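Local coordinates for protein putidaredoxin reductase (Pseudomonas putida, PDB 1Q1R) that carries electrons, probably from NADH through its bound FAD to the ferredoxin putidaredoxin, as a component of the cytochrome P450cam monooxygenase system, at residues T39-H44 / S61-T66; R113-P118 / A244-I249; G157-L162 / R183-V188. One frame throughout, in Å; residues are numbered along the deposited sequence.

Contact 1 (T39-H44 / S61-T66); sequences TVIPHH and SLYLRT
Leu-64 lays its CD2 methyl over one face of the His-44 imidazole, 14° off the ring normal and 3.5 Å from CD2 to the ring centroid, a CH-pi contact near the middle of the ring. His-44 gets there with CG beside its own backbone N (chi1 -66°), which swings the imidazole back over the 61-66 segment. A water in the ring plane, hydrogen-bonded to His-44 NE2 (2.8 Å) and donating to Leu-64 O, probably helps to set the ring's rotation. The other methyl of the fork, CD1, rests on Pro-42 CB, so Leu-64 spans both residues.

Ile-41 and Tyr-63 form a second, looser pair. Ile-41 CG2 sits above one face of the phenol, toward its rim, while CD1 follows the ring outward and ends 3.7 Å from Tyr-63 OH.

Two backbone bonds flank the single bridge between His-43 and Tyr-63. The bond from His-44 N to Leu-62 O is 2.8 Å long and lies in the carbonyl plane; the one from Leu-64 N to Pro-42 O, nearly straight at 171°, comes from above the plane of the Pro-42 carbonyl. Pro-42 O also accepts a water proton, and the same water donates to Arg-65 O, a second water-mediated link.

The single bridge pins two parts of the irregular connection from strand 31-35 to helix 67-72 in the FAD-binding, glutathione reductase-type fold, with the Leu-64 side chain about 7 Å from FAD. Leu-64 and Pro-42 pack on helix 14-25 through Val-17, Pro-42 and Arg-65 meet Tyr-70 of helix 67-72, and His-43 and Leu-62 touch Leu-136 of helix 136-144.

Contact 2 (R113-P118 / A244-I249); sequences RPRPLP and AGIGLI
Arg-115 wraps round the turn that leads into strand 248-250. CB lies 3.5 Å from Gly-247 O; CG leaves anti to the backbone N (chi1 180°) and packs on Ile-246 CD1. Arg-115 CD stays 3.8 Å from Ile-246 CD1 and nears Ile-246 O, which lies at the guanidinium edge, in its plane, 3.5 Å from NE. A bend at chi3 (-56°) brings a guanidinium face over Ile-249 CG1, 3.4 Å from Arg-115 NH1, and NH2 lies 3.7 Å from Leu-248 O.

Arg-113 and Ile-249 exchange both N-H...O bonds, that from Ile-249 N to Arg-113 O being 2.7 Å and nearly straight (171°); Arg-115 N continues the pairing to Gly-247 O. A water donating to Arg-115 O and Gly-247 O and accepting from Ile-246 N bridges the segments. Ile-249 CG2 covers one face of the Arg-113 guanidinium, whose NH2 forms a salt bridge with Glu-253 and whose NH1 hydrogen-bonds to Asn-251.

This surface contact contains the end of the two-stranded antiparallel sheet 112-114/248-250 and the loops beyond it, with the Leu-248 side chain about 6 Å from FAD. Pro-114 and Pro-116 rest on Tyr-132 of strand 130-132, and Ala-244 ends strand 241-244 of the parallel sheet.

Contact 3 (G157-L162 / R183-V188); sequences GGYIGL and RVLERV. With FAD (flavin-adenine dinucleotide), chain C.
Leu-185 supplies most of the apolar contact: CD2 faces Tyr-159, while CD1 meets Leu-162 and also skirts the ring at CE2. CD2 stands over one face of the Tyr-159 ring, a CH-pi contact with CD2 3.7 Å from the ring centroid and 19° off the normal; it is displaced toward the rim, with CE1 nearest at 3.5 Å. The two side chains cross at about a right angle, and chi2 of the tyrosine (99°) presents the ring face to CD2. Tyr-159 CG lies beside its backbone N (chi1 -72°), carrying the phenol over this leucine. The CD1 branch meets Leu-162 CD1 tip to tip at 3.7 Å, and Val-188 CG2 adds a looser touch at Tyr-159 CE1.

No hydrogen bond crosses between the segments; polar bonds run instead within them or to neighbours such as Ser-194 and Thr-189. Val-184 CB covers Gly-157 O at 3.8 Å, and this buried carbonyl finds no partner in the model. Leu-162 N bonds to Gly-158 O in the first turn of the helix, while residues 183-186 form a type II turn.

Ile-160 directs CD1 to the flavin, 3.5 Å from FAD C6.

Gly-158, the N-cap of helix 159-170, and Gly-161 fit a Rossmann-type glycine motif, consistent with a pyridine-nucleotide-binding domain. Segment 183-188 runs between strand 174-178 and helix 191-204, whose Tyr-197 touches Leu-185; Tyr-159 meets Phe-329 edge-to-face and packs on strand 328-333.

Contact 2 lies at the surface, whereas contacts 1 and 3 are partly buried, on opposite sides of the chain's centre, their centres 27 Å apart. Contact 3 is nested within the chain loop that contact 2 closes, and their nearest atoms are about 5 Å apart without touching. Contacts 2 and 3 both adjoin one parallel sheet, at the loops following strands 241-244, 151-155 and 174-178, while contact 1 belongs to a connection leaving the other. Contact 2 relies on paired strands and arginine side chains, guanidinium faces included, packed on isoleucines; contact 1 combines backbone bonds and waters with a methyl over imidazole; contact 3 is apolar. Only contact 3 has a residue touching FAD, Ile-160, outside the interface itself.

Contact 1 (T39-H44 / S61-T66)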
loop_
_atom_site.group_PDB
_atom_site.type_symbol
_atom_site.label_atom_id
_atom_site.label_comp_id
_atom_site.label_asym_id
_atom_site.label_seq_id
_atom_site.Cartn_x
_atom_site.Cartn_y
_atom_site.Cartn_z
ATOM N N THR A 39 1.312 -19.565 2.593
ATOM C CA THR A 39 1.424 -20.620 3.595
ATOM C C THR A 39 1.682 -20.055 4.994
ATOM O O THR A 39 1.160 -20.563 5.980
ATOM C CB THR A 39 2.546 -21.613 3.221
ATOM O OG1 THR A 39 2.209 -22.259 1.985
ATOM C CG2 THR A 39 2.716 -22.673 4.301
ATOM N N VAL A 40 2.474 -18.991 5.067
ATOM C CA VAL A 40 2.825 -18.352 6.332
ATOM C C VAL A 40 1.634 -17.836 7.139
ATOM O O VAL A 40 0.540 -17.624 6.614
ATOM C CB VAL A 40 3.756 -17.145 6.100
ATOM C CG1 VAL A 40 4.974 -17.565 5.281
ATOM C CG2 VAL A 40 2.990 -16.040 5.392
ATOM N N ILE A 41 1.872 -17.626 8.427
ATOM C CA ILE A 41 0.857 -17.086 9.326
ATOM C C ILE A 41 0.667 -15.621 8.910
ATOM O O ILE A 41 1.645 -14.908 8.706
ATOM C CB ILE A 41 1.355 -17.141 10.786
ATOM C CG1 ILE A 41 1.589 -18.597 11.192
ATOM C CG2 ILE A 41 0.348 -16.467 11.716
ATOM C CD1 ILE A 41 2.511 -18.758 12.381
ATOM N N PRO A 42 -0.590 -15.162 8.763
ATOM C CA PRO A 42 -0.832 -13.767 8.362
ATOM C C PRO A 42 0.052 -12.774 9.119
ATOM O O PRO A 42 0.160 -12.831 10.345
ATOM C CB PRO A 42 -2.318 -13.591 8.639
ATOM C CG PRO A 42 -2.863 -14.957 8.244
ATOM C CD PRO A 42 -1.861 -15.898 8.902
ATOM N N HIS A 43 0.684 -11.865 8.385
ATOM C CA HIS A 43 1.588 -10.899 9.003
ATOM C C HIS A 43 1.497 -9.501 8.395
ATOM O O HIS A 43 1.020 -9.327 7.274
ATOM C CB HIS A 43 3.027 -11.380 8.845
ATOM C CG HIS A 43 3.467 -11.449 7.414
ATOM N ND1 HIS A 43 3.252 -12.556 6.622
ATOM C CD2 HIS A 43 4.025 -10.514 6.610
ATOM C CE1 HIS A 43 3.653 -12.300 5.389
ATOM N NE2 HIS A 43 4.126 -11.068 5.355
ATOM N N HIS A 44 1.991 -8.514 9.143
ATOM C CA HIS A 44 2.014 -7.122 8.696
ATOM C C HIS A 44 2.983 -7.012 7.521
ATOM O O HIS A 44 3.949 -7.776 7.431
ATOM C CB HIS A 44 2.517 -6.207 9.820
ATOM C CG HIS A 44 1.604 -6.132 11.004
ATOM N ND1 HIS A 44 0.463 -5.360 11.016
ATOM C CD2 HIS A 44 1.659 -6.740 12.215
ATOM C CE1 HIS A 44 -0.145 -5.493 12.184
ATOM N NE2 HIS A 44 0.562 -6.324 12.929
ATOM N N SER A 61 6.928 -10.689 15.967
ATOM C CA SER A 61 6.292 -9.378 16.009
ATOM C C SER A 61 5.498 -9.065 14.737
ATOM O O SER A 61 4.651 -8.171 14.736
ATOM C CB SER A 61 7.342 -8.283 16.255
ATOM O OG SER A 61 8.180 -8.091 15.133
ATOM N N LEU A 62 5.749 -9.811 13.664
ATOM C CA LEU A 62 5.044 -9.577 12.404
ATOM C C LEU A 62 3.607 -10.115 12.333
ATOM O O LEU A 62 2.812 -9.635 11.529
ATOM C CB LEU A 62 5.836 -10.167 11.234
ATOM C CG LEU A 62 7.251 -9.663 10.943
ATOM C CD1 LEU A 62 7.820 -10.456 9.768
ATOM C CD2 LEU A 62 7.239 -8.179 10.633
ATOM N N TYR A 63 3.275 -11.110 13.151
ATOM C CA TYR A 63 1.933 -11.695 13.127
ATOM C C TYR A 63 0.825 -10.654 13.279
ATOM O O TYR A 63 0.887 -9.793 14.162
ATOM C CB TYR A 63 1.777 -12.735 14.246
ATOM C CG TYR A 63 2.739 -13.908 14.195
ATOM C CD1 TYR A 63 2.961 -14.692 15.331
ATOM C CD2 TYR A 63 3.418 -14.245 13.021
ATOM C CE1 TYR A 63 3.835 -15.783 15.304
ATOM C CE2 TYR A 63 4.299 -15.337 12.982
ATOM C CZ TYR A 63 4.501 -16.099 14.127
ATOM O OH TYR A 63 5.371 -17.173 14.101
ATOM N N LEU A 64 -0.186 -10.734 12.416
ATOM C CA LEU A 64 -1.321 -9.822 12.491
ATOM C C LEU A 64 -2.067 -10.162 13.779
ATOM O O LEU A 64 -2.515 -9.275 14.509
ATOM C CB LEU A 64 -2.249 -10.012 11.285
ATOM C CG LEU A 64 -1.706 -9.609 9.909
ATOM C CD1 LEU A 64 -2.806 -9.774 8.863
ATOM C CD2 LEU A 64 -1.222 -8.162 9.944
ATOM N N ARG A 65 -2.191 -11.463 14.035
ATOM C CA ARG A 65 -2.843 -11.997 15.233
ATOM C C ARG A 65 -2.075 -13.257 15.619
ATOM O O ARG A 65 -1.567 -13.955 14.744
ATOM C CB ARG A 65 -4.287 -12.396 14.934
ATOM C CG ARG A 65 -5.133 -11.306 14.331
ATOM C CD ARG A 65 -5.631 -10.331 15.373
ATOM N NE ARG A 65 -6.420 -9.283 14.730
ATOM C CZ ARG A 65 -7.466 -8.683 15.286
ATOM N NH1 ARG A 65 -7.859 -9.027 16.510
ATOM N NH2 ARG A 65 -8.123 -7.749 14.610
ATOM N N THR A 66 -1.987 -13.555 16.912
ATOM C CA THR A 66 -1.283 -14.760 17.340
ATOM C C THR A 66 -2.021 -15.962 16.760
ATOM O O THR A 66 -3.221 -15.890 16.496
ATOM C CB THR A 66 -1.258 -14.902 18.878
ATOM O OG1 THR A 66 -2.601 -14.955 19.373
ATOM C CG2 THR A 66 -0.531 -13.729 19.513
HETATM O O HOH W 1 -1.708 -13.944 12.167
HETATM O O HOH W 2 -0.556 -7.174 15.315
#

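Contact 2 (R113-P118 / A244-I249)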
loop_
_atom_site.group_PDB
_atom_site.type_symbol
_atom_site.label_atom_id
_atom_site.label_comp_id
_atom_site.label_asym_id
_atom_site.label_seq_id
_atom_site.Cartn_x
_atom_site.Cartn_y
_atom_site.Cartn_z
ATOM N N ARG A 113 -0.432 -8.186 -6.860
ATOM C CA ARG A 113 0.850 -8.849 -7.068
ATOM C C ARG A 113 1.819 -7.869 -7.730
ATOM O O ARG A 113 1.401 -6.969 -8.458
ATOM C CB ARG A 113 0.662 -10.087 -7.949
ATOM C CG ARG A 113 -0.010 -9.806 -9.287
ATOM C CD ARG A 113 -0.092 -11.068 -10.135
ATOM N NE ARG A 113 -0.591 -10.797 -11.482
ATOM C CZ ARG A 113 -1.876 -10.725 -11.813
ATOM N NH1 ARG A 113 -2.821 -10.910 -10.898
ATOM N NH2 ARG A 113 -2.217 -10.469 -13.070
ATOM N N PRO A 114 3.130 -8.029 -7.484
ATOM C CA PRO A 114 4.119 -7.127 -8.083
ATOM C C PRO A 114 4.058 -7.134 -9.606
ATOM O O PRO A 114 3.936 -8.193 -10.219
ATOM C CB PRO A 114 5.448 -7.679 -7.572
ATOM C CG PRO A 114 5.078 -8.307 -6.262
ATOM C CD PRO A 114 3.787 -9.010 -6.601
ATOM N N ARG A 115 4.140 -5.953 -10.210
ATOM C CA ARG A 115 4.126 -5.848 -11.662
ATOM C C ARG A 115 5.490 -6.304 -12.159
ATOM O O ARG A 115 6.512 -5.698 -11.836
ATOM C CB ARG A 115 3.890 -4.404 -12.111
ATOM C CG ARG A 115 3.879 -4.243 -13.634
ATOM C CD ARG A 115 3.822 -2.775 -14.052
ATOM N NE ARG A 115 2.679 -2.082 -13.463
ATOM C CZ ARG A 115 1.410 -2.401 -13.695
ATOM N NH1 ARG A 115 1.111 -3.405 -14.510
ATOM N NH2 ARG A 115 0.435 -1.720 -13.106
ATOM N N PRO A 116 5.526 -7.380 -12.953
ATOM C CA PRO A 116 6.795 -7.896 -13.479
ATOM C C PRO A 116 7.515 -6.899 -14.391
ATOM O O PRO A 116 6.877 -6.160 -15.139
ATOM C CB PRO A 116 6.368 -9.149 -14.245
ATOM C CG PRO A 116 5.101 -9.571 -13.548
ATOM C CD PRO A 116 4.403 -8.256 -13.325
ATOM N N LEU A 117 8.842 -6.877 -14.314
ATOM C CA LEU A 117 9.647 -6.008 -15.167
ATOM C C LEU A 117 9.920 -6.831 -16.433
ATOM O O LEU A 117 10.567 -7.877 -16.373
ATOM C CB LEU A 117 10.962 -5.648 -14.469
ATOM C CG LEU A 117 11.936 -4.716 -15.203
ATOM C CD1 LEU A 117 11.277 -3.360 -15.459
ATOM C CD2 LEU A 117 13.200 -4.542 -14.367
ATOM N N PRO A 118 9.413 -6.376 -17.592
ATOM C CA PRO A 118 9.600 -7.082 -18.867
ATOM C C PRO A 118 11.019 -7.546 -19.209
ATOM O O PRO A 118 11.204 -8.665 -19.687
ATOM C CB PRO A 118 9.056 -6.085 -19.889
ATOM C CG PRO A 118 7.928 -5.435 -19.128
ATOM C CD PRO A 118 8.577 -5.174 -17.777
ATOM N N ALA A 244 13.349 -4.964 -7.556
ATOM C CA ALA A 244 12.456 -4.266 -8.467
ATOM C C ALA A 244 11.095 -3.970 -7.850
ATOM O O ALA A 244 10.512 -4.805 -7.157
ATOM C CB ALA A 244 12.281 -5.086 -9.754
ATOM N N GLY A 245 10.598 -2.769 -8.123
ATOM C CA GLY A 245 9.306 -2.357 -7.616
ATOM C C GLY A 245 8.738 -1.307 -8.552
ATOM O O GLY A 245 8.984 -0.115 -8.377
ATOM N N ILE A 246 7.984 -1.751 -9.552
ATOM C CA ILE A 246 7.398 -0.835 -10.520
ATOM C C ILE A 246 5.876 -0.806 -10.448
ATOM O O ILE A 246 5.205 -0.615 -11.461
ATOM C CB ILE A 246 7.819 -1.203 -11.960
ATOM C CG1 ILE A 246 7.373 -2.629 -12.286
ATOM C CG2 ILE A 246 9.325 -1.069 -12.103
ATOM C CD1 ILE A 246 7.584 -3.022 -13.729
ATOM N N GLY A 247 5.331 -0.998 -9.252
ATOM C CA GLY A 247 3.890 -0.972 -9.107
ATOM C C GLY A 247 3.270 -2.311 -8.786
ATOM O O GLY A 247 3.939 -3.346 -8.794
ATOM N N LEU A 248 1.969 -2.281 -8.523
ATOM C CA LEU A 248 1.217 -3.471 -8.170
ATOM C C LEU A 248 0.082 -3.721 -9.156
ATOM O O LEU A 248 -0.510 -2.781 -9.688
ATOM C CB LEU A 248 0.624 -3.294 -6.769
ATOM C CG LEU A 248 0.051 -4.514 -6.057
ATOM C CD1 LEU A 248 1.204 -5.402 -5.598
ATOM C CD2 LEU A 248 -0.780 -4.069 -4.856
ATOM N N ILE A 249 -0.214 -4.993 -9.397
ATOM C CA ILE A 249 -1.310 -5.374 -10.277
ATOM C C ILE A 249 -2.367 -5.985 -9.371
ATOM O O ILE A 249 -2.117 -6.993 -8.710
ATOM C CB ILE A 249 -0.883 -6.434 -11.316
ATOM C CG1 ILE A 249 0.151 -5.842 -12.278
ATOM C CG2 ILE A 249 -2.107 -6.920 -12.092
ATOM C CD1 ILE A 249 0.649 -6.833 -13.328
HETATM O O HOH W 3 6.691 -4.415 -9.411
#

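Contact 3 (G157-L162 / R183-V188)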
loop_
_atom_site.group_PDB
_atom_site.type_symbol
_atom_site.label_atom_id
_atom_site.label_comp_id
_atom_site.label_asym_id
_atom_site.label_seq_id
_atom_site.Cartn_x
_atom_site.Cartn_y
_atom_site.Cartn_z
ATOM N N GLY A 157 11.076 4.060 -8.252
ATOM C CA GLY A 157 11.191 5.097 -7.240
ATOM C C GLY A 157 9.966 5.445 -6.411
ATOM O O GLY A 157 9.801 6.606 -6.021
ATOM N N GLY A 158 9.106 4.464 -6.147
ATOM C CA GLY A 158 7.932 4.713 -5.324
ATOM C C GLY A 158 8.351 4.712 -3.859
ATOM O O GLY A 158 9.537 4.569 -3.562
ATOM N N TYR A 159 7.400 4.864 -2.939
ATOM C CA TYR A 159 7.735 4.884 -1.515
ATOM C C TYR A 159 8.457 3.624 -1.038
ATOM O O TYR A 159 9.388 3.704 -0.235
ATOM C CB TYR A 159 6.483 5.102 -0.657
ATOM C CG TYR A 159 5.925 6.508 -0.727
ATOM C CD1 TYR A 159 4.846 6.815 -1.557
ATOM C CD2 TYR A 159 6.494 7.538 0.021
ATOM C CE1 TYR A 159 4.349 8.116 -1.637
ATOM C CE2 TYR A 159 6.008 8.842 -0.054
ATOM C CZ TYR A 159 4.934 9.123 -0.884
ATOM O OH TYR A 159 4.451 10.411 -0.958
ATOM N N ILE A 160 8.035 2.462 -1.522
ATOM C CA ILE A 160 8.682 1.225 -1.105
ATOM C C ILE A 160 10.115 1.181 -1.629
ATOM O O ILE A 160 11.027 0.760 -0.919
ATOM C CB ILE A 160 7.909 -0.019 -1.596
ATOM C CG1 ILE A 160 6.433 0.094 -1.203
ATOM C CG2 ILE A 160 8.507 -1.278 -0.984
ATOM C CD1 ILE A 160 6.199 0.445 0.258
ATOM N N GLY A 161 10.317 1.626 -2.866
ATOM C CA GLY A 161 11.660 1.633 -3.420
ATOM C C GLY A 161 12.552 2.519 -2.571
ATOM O O GLY A 161 13.697 2.171 -2.261
ATOM N N LEU A 162 12.019 3.673 -2.185
ATOM C CA LEU A 162 12.756 4.617 -1.351
ATOM C C LEU A 162 13.027 4.034 0.039
ATOM O O LEU A 162 14.100 4.242 0.614
ATOM C CB LEU A 162 11.970 5.921 -1.226
ATOM C CG LEU A 162 11.819 6.676 -2.553
ATOM C CD1 LEU A 162 10.857 7.851 -2.375
ATOM C CD2 LEU A 162 13.192 7.146 -3.019
ATOM N N ARG A 183 11.233 12.623 -12.132
ATOM C CA ARG A 183 11.472 12.853 -10.711
ATOM C C ARG A 183 10.753 11.765 -9.925
ATOM O O ARG A 183 9.697 11.290 -10.340
ATOM C CB ARG A 183 10.965 14.242 -10.302
ATOM C CG ARG A 183 9.494 14.505 -10.606
ATOM C CD ARG A 183 9.148 15.983 -10.397
ATOM N NE ARG A 183 7.746 16.278 -10.691
ATOM C CZ ARG A 183 6.725 15.970 -9.893
ATOM N NH1 ARG A 183 6.938 15.355 -8.737
ATOM N NH2 ARG A 183 5.485 16.275 -10.256
ATOM N N VAL A 184 11.325 11.357 -8.798
ATOM C CA VAL A 184 10.703 10.309 -7.996
ATOM C C VAL A 184 9.341 10.753 -7.479
ATOM O O VAL A 184 9.126 11.935 -7.205
ATOM C CB VAL A 184 11.587 9.912 -6.787
ATOM C CG1 VAL A 184 12.936 9.400 -7.274
ATOM C CG2 VAL A 184 11.772 11.097 -5.860
ATOM N N LEU A 185 8.421 9.802 -7.357
ATOM C CA LEU A 185 7.087 10.097 -6.850
ATOM C C LEU A 185 6.413 11.183 -7.679
ATOM O O LEU A 185 5.573 11.928 -7.173
ATOM C CB LEU A 185 7.188 10.551 -5.388
ATOM C CG LEU A 185 7.766 9.521 -4.412
ATOM C CD1 LEU A 185 8.112 10.179 -3.086
ATOM C CD2 LEU A 185 6.761 8.401 -4.219
ATOM N N GLU A 186 6.781 11.264 -8.954
ATOM C CA GLU A 186 6.229 12.272 -9.853
ATOM C C GLU A 186 4.707 12.315 -9.925
ATOM O O GLU A 186 4.114 13.390 -10.006
ATOM C CB GLU A 186 6.796 12.081 -11.265
ATOM C CG GLU A 186 5.966 12.748 -12.359
ATOM C CD GLU A 186 6.698 12.845 -13.681
ATOM O OE1 GLU A 186 6.034 12.752 -14.732
ATOM O OE2 GLU A 186 7.933 13.029 -13.672
ATOM N N ARG A 187 4.071 11.153 -9.884
ATOM C CA ARG A 187 2.620 11.098 -9.982
ATOM C C ARG A 187 1.830 11.526 -8.748
ATOM O O ARG A 187 0.676 11.939 -8.867
ATOM C CB ARG A 187 2.184 9.691 -10.391
ATOM C CG ARG A 187 2.737 9.245 -11.732
ATOM C CD ARG A 187 2.041 7.986 -12.216
ATOM N NE ARG A 187 0.589 8.155 -12.223
ATOM C CZ ARG A 187 -0.258 7.340 -12.845
ATOM N NH1 ARG A 187 0.202 6.292 -13.519
ATOM N NH2 ARG A 187 -1.565 7.574 -12.796
ATOM N N VAL A 188 2.438 11.446 -7.570
ATOM C CA VAL A 188 1.715 11.795 -6.350
ATOM C C VAL A 188 2.203 13.020 -5.580
ATOM O O VAL A 188 1.552 13.450 -4.628
ATOM C CB VAL A 188 1.685 10.596 -5.383
ATOM C CG1 VAL A 188 1.075 9.391 -6.081
ATOM C CG2 VAL A 188 3.088 10.275 -4.906
HETATM P PA FAD C . -2.461 -8.509 0.216
HETATM O O1A FAD C . -1.838 -8.665 -1.119
HETATM O O2A FAD C . -1.594 -8.162 1.366
HETATM O O5B FAD C . -3.262 -9.845 0.590
HETATM C C5B FAD C . -3.983 -10.595 -0.395
HETATM C C4B FAD C . -3.699 -12.092 -0.183
HETATM O O4B FAD C . -4.700 -12.897 -0.902
HETATM C C3B FAD C . -2.338 -12.484 -0.780
HETATM O O3B FAD C . -1.719 -13.464 0.065
HETATM C C2B FAD C . -2.712 -13.122 -2.095
HETATM O O2B FAD C . -1.713 -14.067 -2.492
HETATM C C1B FAD C . -3.988 -13.849 -1.722
HETATM N N9A FAD C . -4.789 -14.314 -2.888
HETATM C C8A FAD C . -5.044 -13.630 -4.018
HETATM N N7A FAD C . -5.779 -14.396 -4.835
HETATM C C5A FAD C . -5.990 -15.558 -4.223
HETATM C C6A FAD C . -6.668 -16.726 -4.576
HETATM N N6A FAD C . -7.268 -16.825 -5.760
HETATM N N1A FAD C . -6.701 -17.765 -3.703
HETATM C C2A FAD C . -6.093 -17.684 -2.511
HETATM N N3A FAD C . -5.433 -16.572 -2.157
HETATM C C4A FAD C . -5.369 -15.505 -2.990
HETATM N N1 FAD C . 0.757 0.650 3.612
HETATM C C2 FAD C . 0.737 1.740 4.491
HETATM O O2 FAD C . -0.326 2.303 4.748
HETATM N N3 FAD C . 1.937 2.173 5.083
HETATM C C4 FAD C . 3.151 1.506 4.796
HETATM O O4 FAD C . 4.185 1.867 5.355
HETATM C C4X FAD C . 3.168 0.415 3.911
HETATM N N5 FAD C . 4.324 -0.267 3.667
HETATM C C5X FAD C . 4.363 -1.375 2.871
HETATM C C6 FAD C . 5.575 -2.068 2.669
HETATM C C7 FAD C . 5.609 -3.229 1.864
HETATM C C7M FAD C . 6.953 -3.946 1.632
HETATM C C8 FAD C . 4.417 -3.706 1.263
HETATM C C8M FAD C . 4.409 -4.980 0.404
HETATM C C9 FAD C . 3.209 -3.015 1.464
HETATM C C9A FAD C . 3.176 -1.851 2.263
HETATM N N10 FAD C . 1.962 -1.148 2.490
HETATM C C10 FAD C . 1.964 -0.011 3.325
HETATM C "C1'" FAD C . 0.692 -1.597 1.842
HETATM C "C2'" FAD C . -0.186 -2.354 2.841
HETATM O "O2'" FAD C . 0.608 -3.340 3.508
HETATM C "C3'" FAD C . -1.376 -3.027 2.131
HETATM O "O3'" FAD C . -2.095 -2.037 1.385
HETATM C "C4'" FAD C . -2.313 -3.688 3.150
HETATM O "O4'" FAD C . -1.590 -4.669 3.898
HETATM C "C5'" FAD C . -3.517 -4.370 2.477
HETATM O "O5'" FAD C . -3.142 -5.554 1.754
HETATM P P FAD C . -4.305 -6.555 1.247
HETATM O O1P FAD C . -4.650 -7.461 2.362
HETATM O O2P FAD C . -5.386 -5.730 0.663
HETATM O O3P FAD C . -3.612 -7.380 0.033
#